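Local coordinates for protein Snx21 (Mus musculus, PDB 4YMR) that binds, as a whole protein of which this is the PXB/TPR domain, membranes enriched in phosphatidylinositol 3-phosphate and phosphatidylinositol 4,5-bisphosphate and may act in intracellular trafficking, at residues 25-30 with 64-69; 32-37 with 53-58; 95-100 with 115-120. All coordinates share one frame; numbering follows the deposited sequence.

Interaction 1 (25-30 with 64-69); sequences GLYREA and HQELED
Tyr27 and Glu66 bring the backbones of 25-30 and 64-69 nearest, their CA atoms 6.8 Å apart. The first segment leaves helix 12-24 through Gly25, whose phi is positive, passes Leu26 at the N-cap position and enters helix 27-43; the second runs off the end of helix 52-66, where His64 O accepts from both Leu67 N and Asp69 N, and has a cis peptide bond before Glu68. Across the gap the aliphatic part of Glu66 lies on one face of the Tyr27 ring. Glu66 CG sits 3.5 Å from the ring centroid and 5° off its normal, a CH-pi contact. A bend at chi2 (-70°) carries the Glu66 carboxylate out over the rim of the ring toward its hydroxyl end, the two planes 13° apart. Its OE2 forms a salt bridge with Lys135 of the second subunit, which also packs on Tyr27. In this PXB/TPR domain, the contact joins the connection between helices 12-24 and 27-43 to that between 52-66 and 70-85. Beside the ring, Tyr27 CB meets Leu67 CG at 4.1 Å. Leu67 CD1 reaches over one face of the Arg28 guanidinium near its rim, while Leu67 CD2 lies 3.9 Å from Arg28 NE.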
# COMPACT_ATOMS: atom_id res chain seq x y z
N GLY A 25 7.34 23.02 7.31
CA GLY A 25 7.35 23.22 8.75
C GLY A 25 6.09 23.89 9.26
O GLY A 25 6.03 24.34 10.40
N LEU A 26 5.08 23.97 8.40
CA LEU A 26 3.79 24.53 8.77
C LEU A 26 2.91 23.44 9.40
O LEU A 26 1.93 23.00 8.81
CB LEU A 26 3.11 25.17 7.55
CG LEU A 26 3.77 26.43 6.97
CD1 LEU A 26 3.15 26.85 5.64
CD2 LEU A 26 3.71 27.58 7.97
N TYR A 27 3.27 23.02 10.60
CA TYR A 27 2.64 21.86 11.23
C TYR A 27 1.15 22.05 11.55
O TYR A 27 0.36 21.15 11.29
CB TYR A 27 3.43 21.39 12.46
CG TYR A 27 4.83 21.02 12.07
CD1 TYR A 27 5.07 19.93 11.25
CD2 TYR A 27 5.93 21.77 12.49
CE1 TYR A 27 6.34 19.58 10.86
CE2 TYR A 27 7.22 21.44 12.12
CZ TYR A 27 7.42 20.33 11.30
OH TYR A 27 8.70 19.97 10.89
N ARG A 28 0.78 23.21 12.08
CA ARG A 28 -0.61 23.49 12.40
C ARG A 28 -1.51 23.53 11.16
O ARG A 28 -2.63 23.00 11.17
CB ARG A 28 -0.74 24.76 13.25
CG ARG A 28 -2.13 24.96 13.86
CD ARG A 28 -2.06 25.76 15.16
NE ARG A 28 -1.55 24.97 16.28
CZ ARG A 28 -2.26 24.05 16.92
NH1 ARG A 28 -3.51 23.80 16.55
NH2 ARG A 28 -1.73 23.37 17.92
N GLU A 29 -1.01 24.14 10.08
CA GLU A 29 -1.73 24.14 8.79
C GLU A 29 -1.86 22.71 8.26
O GLU A 29 -2.92 22.30 7.80
CB GLU A 29 -1.03 25.04 7.76
CG GLU A 29 -1.97 25.70 6.74
CD GLU A 29 -1.25 26.66 5.78
OE1 GLU A 29 -0.19 27.23 6.15
OE2 GLU A 29 -1.74 26.85 4.64
N ALA A 30 -0.77 21.95 8.34
CA ALA A 30 -0.72 20.57 7.84
C ALA A 30 -1.69 19.64 8.58
O ALA A 30 -2.31 18.78 7.97
CB ALA A 30 0.69 20.02 7.91
N HIS A 64 1.28 16.33 15.40
CA HIS A 64 0.96 16.36 16.81
C HIS A 64 2.22 16.51 17.68
O HIS A 64 2.23 17.32 18.60
CB HIS A 64 0.08 15.18 17.22
CG HIS A 64 -1.36 15.36 16.83
ND1 HIS A 64 -2.11 14.34 16.28
CD2 HIS A 64 -2.17 16.43 16.90
CE1 HIS A 64 -3.34 14.78 16.04
NE2 HIS A 64 -3.40 16.05 16.41
N GLN A 65 3.29 15.79 17.37
CA GLN A 65 4.52 15.91 18.17
C GLN A 65 5.13 17.29 18.12
O GLN A 65 5.63 17.79 19.12
CB GLN A 65 5.56 14.92 17.71
CG GLN A 65 5.39 13.55 18.28
CD GLN A 65 6.47 12.61 17.81
OE1 GLN A 65 7.58 12.60 18.34
NE2 GLN A 65 6.15 11.84 16.78
N GLU A 66 5.12 17.89 16.93
CA GLU A 66 5.64 19.23 16.74
C GLU A 66 4.83 20.31 17.46
O GLU A 66 5.34 21.42 17.69
CB GLU A 66 5.78 19.58 15.25
CG GLU A 66 6.73 18.64 14.48
CD GLU A 66 8.22 18.78 14.83
OE1 GLU A 66 8.58 19.63 15.67
OE2 GLU A 66 9.05 18.04 14.26
N LEU A 67 3.60 19.97 17.88
CA LEU A 67 2.62 20.98 18.29
C LEU A 67 2.18 21.25 19.77
O LEU A 67 1.29 22.08 19.98
CB LEU A 67 1.34 20.83 17.47
CG LEU A 67 1.41 21.35 16.03
CD1 LEU A 67 0.09 21.02 15.33
CD2 LEU A 67 1.70 22.85 16.00
N GLU A 68 2.69 20.58 20.80
CA GLU A 68 3.07 19.22 20.79
C GLU A 68 1.92 18.59 21.59
O GLU A 68 1.71 18.91 22.76
CB GLU A 68 4.38 19.05 21.52
CG GLU A 68 4.48 19.81 22.84
CD GLU A 68 5.50 19.16 23.73
OE1 GLU A 68 5.11 18.58 24.77
OE2 GLU A 68 6.69 19.24 23.37
N ASP A 69 1.12 17.77 20.93
CA ASP A 69 0.20 16.93 21.62
C ASP A 69 0.89 15.54 21.56
O ASP A 69 0.66 14.76 20.62
CB ASP A 69 -1.18 16.98 20.90
CG ASP A 69 -1.54 18.42 20.40
OD1 ASP A 69 -1.46 19.37 21.19
OD2 ASP A 69 -1.89 18.60 19.20

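Interaction 2 (32-37 with 53-58); sequences ALWANA and PLLTLA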
# COMPACT_ATOMS: atom_id res chain seq x y z
N ALA A 32 -4.73 19.82 10.09
CA ALA A 32 -6.11 19.79 9.63
C ALA A 32 -6.28 18.99 8.33
O ALA A 32 -7.21 18.20 8.20
CB ALA A 32 -6.64 21.22 9.48
N LEU A 33 -5.36 19.19 7.39
CA LEU A 33 -5.39 18.47 6.11
C LEU A 33 -5.21 16.95 6.27
O LEU A 33 -6.01 16.17 5.75
CB LEU A 33 -4.34 19.04 5.15
CG LEU A 33 -4.57 20.50 4.77
CD1 LEU A 33 -3.58 20.95 3.71
CD2 LEU A 33 -6.00 20.69 4.30
N TRP A 34 -4.16 16.53 6.98
CA TRP A 34 -4.02 15.12 7.33
C TRP A 34 -5.28 14.56 8.02
O TRP A 34 -5.67 13.42 7.80
CB TRP A 34 -2.82 14.89 8.27
CG TRP A 34 -1.42 15.15 7.75
CD1 TRP A 34 -0.52 16.05 8.25
CD2 TRP A 34 -0.75 14.48 6.67
NE1 TRP A 34 0.66 15.99 7.55
CE2 TRP A 34 0.55 15.04 6.57
CE3 TRP A 34 -1.12 13.46 5.77
CZ2 TRP A 34 1.49 14.62 5.63
CZ3 TRP A 34 -0.19 13.05 4.83
CH2 TRP A 34 1.10 13.63 4.76
N ALA A 35 -5.88 15.38 8.88
CA ALA A 35 -6.96 14.95 9.76
C ALA A 35 -8.25 14.67 9.00
O ALA A 35 -8.93 13.68 9.27
CB ALA A 35 -7.21 15.99 10.85
N ASN A 36 -8.59 15.54 8.06
CA ASN A 36 -9.72 15.32 7.17
C ASN A 36 -9.49 14.18 6.17
O ASN A 36 -10.40 13.39 5.93
CB ASN A 36 -10.08 16.63 6.46
CG ASN A 36 -10.57 17.69 7.43
OD1 ASN A 36 -11.33 17.40 8.37
ND2 ASN A 36 -10.12 18.92 7.23
N ALA A 37 -8.29 14.09 5.61
CA ALA A 37 -7.92 12.95 4.77
C ALA A 37 -8.06 11.63 5.54
O ALA A 37 -8.52 10.64 4.98
CB ALA A 37 -6.51 13.10 4.24
N PRO A 53 -3.20 4.98 4.48
CA PRO A 53 -3.57 5.22 5.88
C PRO A 53 -2.34 5.44 6.76
O PRO A 53 -2.29 6.40 7.52
CB PRO A 53 -4.30 3.94 6.27
CG PRO A 53 -4.88 3.48 5.01
CD PRO A 53 -3.85 3.76 3.98
N LEU A 54 -1.34 4.58 6.61
CA LEU A 54 -0.10 4.70 7.35
C LEU A 54 0.61 6.03 7.11
O LEU A 54 1.15 6.62 8.05
CB LEU A 54 0.81 3.50 7.05
CG LEU A 54 0.29 2.19 7.65
CD1 LEU A 54 1.18 1.03 7.23
CD2 LEU A 54 0.25 2.30 9.17
N LEU A 55 0.62 6.49 5.86
CA LEU A 55 1.21 7.79 5.54
C LEU A 55 0.45 8.92 6.24
O LEU A 55 1.04 9.87 6.75
CB LEU A 55 1.22 8.04 4.03
CG LEU A 55 1.97 9.32 3.66
CD1 LEU A 55 3.44 9.00 3.44
CD2 LEU A 55 1.38 9.98 2.45
N THR A 56 -0.88 8.81 6.24
CA THR A 56 -1.73 9.75 6.93
C THR A 56 -1.44 9.81 8.43
O THR A 56 -1.28 10.89 9.00
CB THR A 56 -3.19 9.39 6.73
OG1 THR A 56 -3.45 9.21 5.33
CG2 THR A 56 -4.09 10.46 7.30
N LEU A 57 -1.38 8.65 9.06
CA LEU A 57 -1.07 8.56 10.49
C LEU A 57 0.34 9.06 10.79
O LEU A 57 0.60 9.66 11.84
CB LEU A 57 -1.23 7.12 10.96
CG LEU A 57 -2.67 6.62 11.03
CD1 LEU A 57 -2.70 5.11 11.17
CD2 LEU A 57 -3.39 7.28 12.17
N ALA A 58 1.26 8.81 9.88
CA ALA A 58 2.59 9.37 10.08
C ALA A 58 2.53 10.91 10.05
O ALA A 58 3.20 11.57 10.83
CB ALA A 58 3.59 8.80 9.05
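Trp34 faces Thr56 where helices 27-43 and 52-66 come close, the two CA atoms 5.9 Å apart. The tight part lies at this pair: Thr56 CG2 is 3.4 Å from Trp34 O. The methyl gets there because it stands anti to the Thr56 backbone N, which leaves OG1 beside that N and turned back along its own helix. The hydroxyl is hydrogen-bonded to Arg52 O one turn earlier and to Gln41 NE2 of the facing helix, so a polar link runs beside the apolar packing. In the same pair, the six-membered part of the indole comes obliquely against the backbone of the second helix, with Trp34 CE3 3.9 Å from Thr56 CA and Trp34 CZ3 3.9 Å from Leu55 O. These two helices belong to the helical array of the tetratricopeptide-repeat-containing domain, and helix 12-24 supports the indole as well: Trp34 NE1 is hydrogen-bonded to Thr22 OG1, fixing the pyrrole edge. The packing is looser at Leu55, whose CD2 just meets Trp34 CZ3 at 4.2 Å as the two side chains cross at a slant. Leu138 and Leu143 of the second subunit pack on Trp34 and Leu55 respectively. Toward solvent, Ala32 and Asn36 lie on the exposed flank of helix 27-43, and Asn36 directs its CB away from the partner helix.

Interaction 3 (95-100 with 115-120); sequences PFLEAH and EAQLQA
Leu97 and Leu118 bring segments 95-100 and 115-120 nearest, with CA atoms 6.4 Å apart. Apolar packing dominates. Leu97 CB meets Leu118 CD1 at 4.3 Å, and the Leu97 methyls press against the side chain of Gln117, which they cross at about a right angle. CD1 of Leu97 is 3.6 Å from Gln117 CG, while its CD2 lies 3.9 Å from Gln117 OE1. Gln117 holds CG anti to its own N (chi1 -176°) and stays extended beyond it, which carries both the methylenes and the amide past the leucine. The local axes lie 9.5 Å apart, with 144° between their directions, so the two helices form a splayed antiparallel hairpin within the PXB/TPR domain; Leu81 of the second subunit packs on Leu97. Replacing Gln117 with an alanine would probably leave both Leu97 methyls without the methylene and amide groups they pack against, opening a gap between the two helices. The mixed polar and apolar contact lies on the flank of the hairpin: Glu98 OE1 approaches Leu118 CD2 to 3.9 Å. The other oxygen, Glu98 OE2, forms a salt bridge with Arg102 one turn further along, and Pro131 packs against both Glu98 and Leu118.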
# COMPACT_ATOMS: atom_id res chain seq x y z
N PRO A 95 -7.22 -10.67 -6.19
CA PRO A 95 -7.42 -10.56 -7.65
C PRO A 95 -6.32 -11.21 -8.47
O PRO A 95 -6.59 -11.77 -9.54
CB PRO A 95 -7.42 -9.05 -7.88
CG PRO A 95 -7.86 -8.46 -6.62
CD PRO A 95 -7.34 -9.35 -5.55
N PHE A 96 -5.08 -11.14 -7.98
CA PHE A 96 -3.97 -11.84 -8.63
C PHE A 96 -3.99 -13.36 -8.45
O PHE A 96 -3.75 -14.09 -9.42
CB PHE A 96 -2.62 -11.22 -8.27
CG PHE A 96 -2.25 -10.03 -9.11
CD1 PHE A 96 -1.97 -10.18 -10.47
CD2 PHE A 96 -2.20 -8.77 -8.56
CE1 PHE A 96 -1.65 -9.07 -11.25
CE2 PHE A 96 -1.88 -7.67 -9.32
CZ PHE A 96 -1.61 -7.82 -10.67
N LEU A 97 -4.28 -13.84 -7.25
CA LEU A 97 -4.45 -15.28 -7.05
C LEU A 97 -5.47 -15.81 -8.05
O LEU A 97 -5.20 -16.78 -8.74
CB LEU A 97 -4.82 -15.63 -5.60
CG LEU A 97 -3.67 -15.48 -4.59
CD1 LEU A 97 -4.11 -15.78 -3.17
CD2 LEU A 97 -2.45 -16.34 -4.94
N GLU A 98 -6.62 -15.14 -8.15
CA GLU A 98 -7.68 -15.56 -9.07
C GLU A 98 -7.22 -15.52 -10.53
O GLU A 98 -7.47 -16.45 -11.30
CB GLU A 98 -8.95 -14.73 -8.85
CG GLU A 98 -10.03 -14.92 -9.92
CD GLU A 98 -10.66 -16.30 -9.88
OE1 GLU A 98 -11.11 -16.73 -8.80
OE2 GLU A 98 -10.70 -16.98 -10.94
N ALA A 99 -6.53 -14.45 -10.92
CA ALA A 99 -6.05 -14.33 -12.28
C ALA A 99 -5.00 -15.40 -12.57
O ALA A 99 -4.92 -15.92 -13.67
CB ALA A 99 -5.49 -12.94 -12.53
N HIS A 100 -4.21 -15.72 -11.55
CA HIS A 100 -3.20 -16.78 -11.66
C HIS A 100 -3.79 -18.18 -11.77
O HIS A 100 -3.28 -19.01 -12.52
CB HIS A 100 -2.23 -16.72 -10.47
CG HIS A 100 -0.98 -17.52 -10.67
ND1 HIS A 100 -0.81 -18.79 -10.14
CD2 HIS A 100 0.15 -17.24 -11.36
CE1 HIS A 100 0.38 -19.24 -10.49
NE2 HIS A 100 0.99 -18.33 -11.22
N GLU A 115 -4.61 -21.86 -5.66
CA GLU A 115 -5.94 -22.22 -5.20
C GLU A 115 -5.97 -22.28 -3.68
O GLU A 115 -6.71 -21.53 -3.04
CB GLU A 115 -6.33 -23.59 -5.74
CG GLU A 115 -7.68 -23.65 -6.40
CD GLU A 115 -7.80 -24.85 -7.32
OE1 GLU A 115 -7.41 -25.97 -6.91
OE2 GLU A 115 -8.27 -24.67 -8.47
N ALA A 116 -5.15 -23.15 -3.12
CA ALA A 116 -5.12 -23.38 -1.68
C ALA A 116 -4.93 -22.09 -0.91
O ALA A 116 -5.42 -21.96 0.22
CB ALA A 116 -4.04 -24.38 -1.32
N GLN A 117 -4.24 -21.13 -1.51
CA GLN A 117 -4.00 -19.85 -0.85
C GLN A 117 -5.23 -18.97 -0.91
O GLN A 117 -5.52 -18.24 0.03
CB GLN A 117 -2.79 -19.14 -1.47
CG GLN A 117 -2.43 -17.83 -0.76
CD GLN A 117 -1.14 -17.21 -1.28
OE1 GLN A 117 -0.36 -17.86 -2.00
NE2 GLN A 117 -0.90 -15.96 -0.92
N LEU A 118 -5.95 -19.03 -2.03
CA LEU A 118 -7.22 -18.31 -2.18
C LEU A 118 -8.35 -18.94 -1.34
O LEU A 118 -9.29 -18.26 -0.98
CB LEU A 118 -7.63 -18.19 -3.66
CG LEU A 118 -8.84 -17.30 -3.96
CD1 LEU A 118 -8.56 -15.85 -3.59
CD2 LEU A 118 -9.28 -17.40 -5.42
N GLN A 119 -8.24 -20.23 -1.03
CA GLN A 119 -9.25 -20.88 -0.21
C GLN A 119 -8.91 -20.82 1.28
O GLN A 119 -9.59 -21.43 2.10
CB GLN A 119 -9.44 -22.33 -0.62
CG GLN A 119 -9.89 -22.50 -2.04
CD GLN A 119 -9.73 -23.92 -2.49
OE1 GLN A 119 -9.42 -24.79 -1.68
NE2 GLN A 119 -9.92 -24.17 -3.78
N ALA A 120 -7.85 -20.11 1.61
CA ALA A 120 -7.48 -19.91 3.01
C ALA A 120 -7.81 -18.48 3.38
O ALA A 120 -8.20 -18.19 4.51
CB ALA A 120 -6.01 -20.19 3.23

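In the fold
Interactions 1 and 2 lie along one helix pair, 27-43 with 52-66, their centres 12 Å apart: interaction 2 is the buried contact, joining the middle of helix 27-43 to the first turns of helix 52-66, and interaction 1 lies at the surface, where 27-43 begins and 52-66 ends. Interaction 3 belongs to a later helix pair on the opposite side of the chain's centre, its centre 32 Å from that of interaction 2 and 43 Å from that of interaction 1. The nearest atoms of interactions 2 and 3 remain about 17 Å apart. All three meet the second subunit, as fits a domain-swapped dimer: helix 134-140 packs on segment 95-100 in its own chain, while its counterpart from the second subunit reaches interactions 1 and 2.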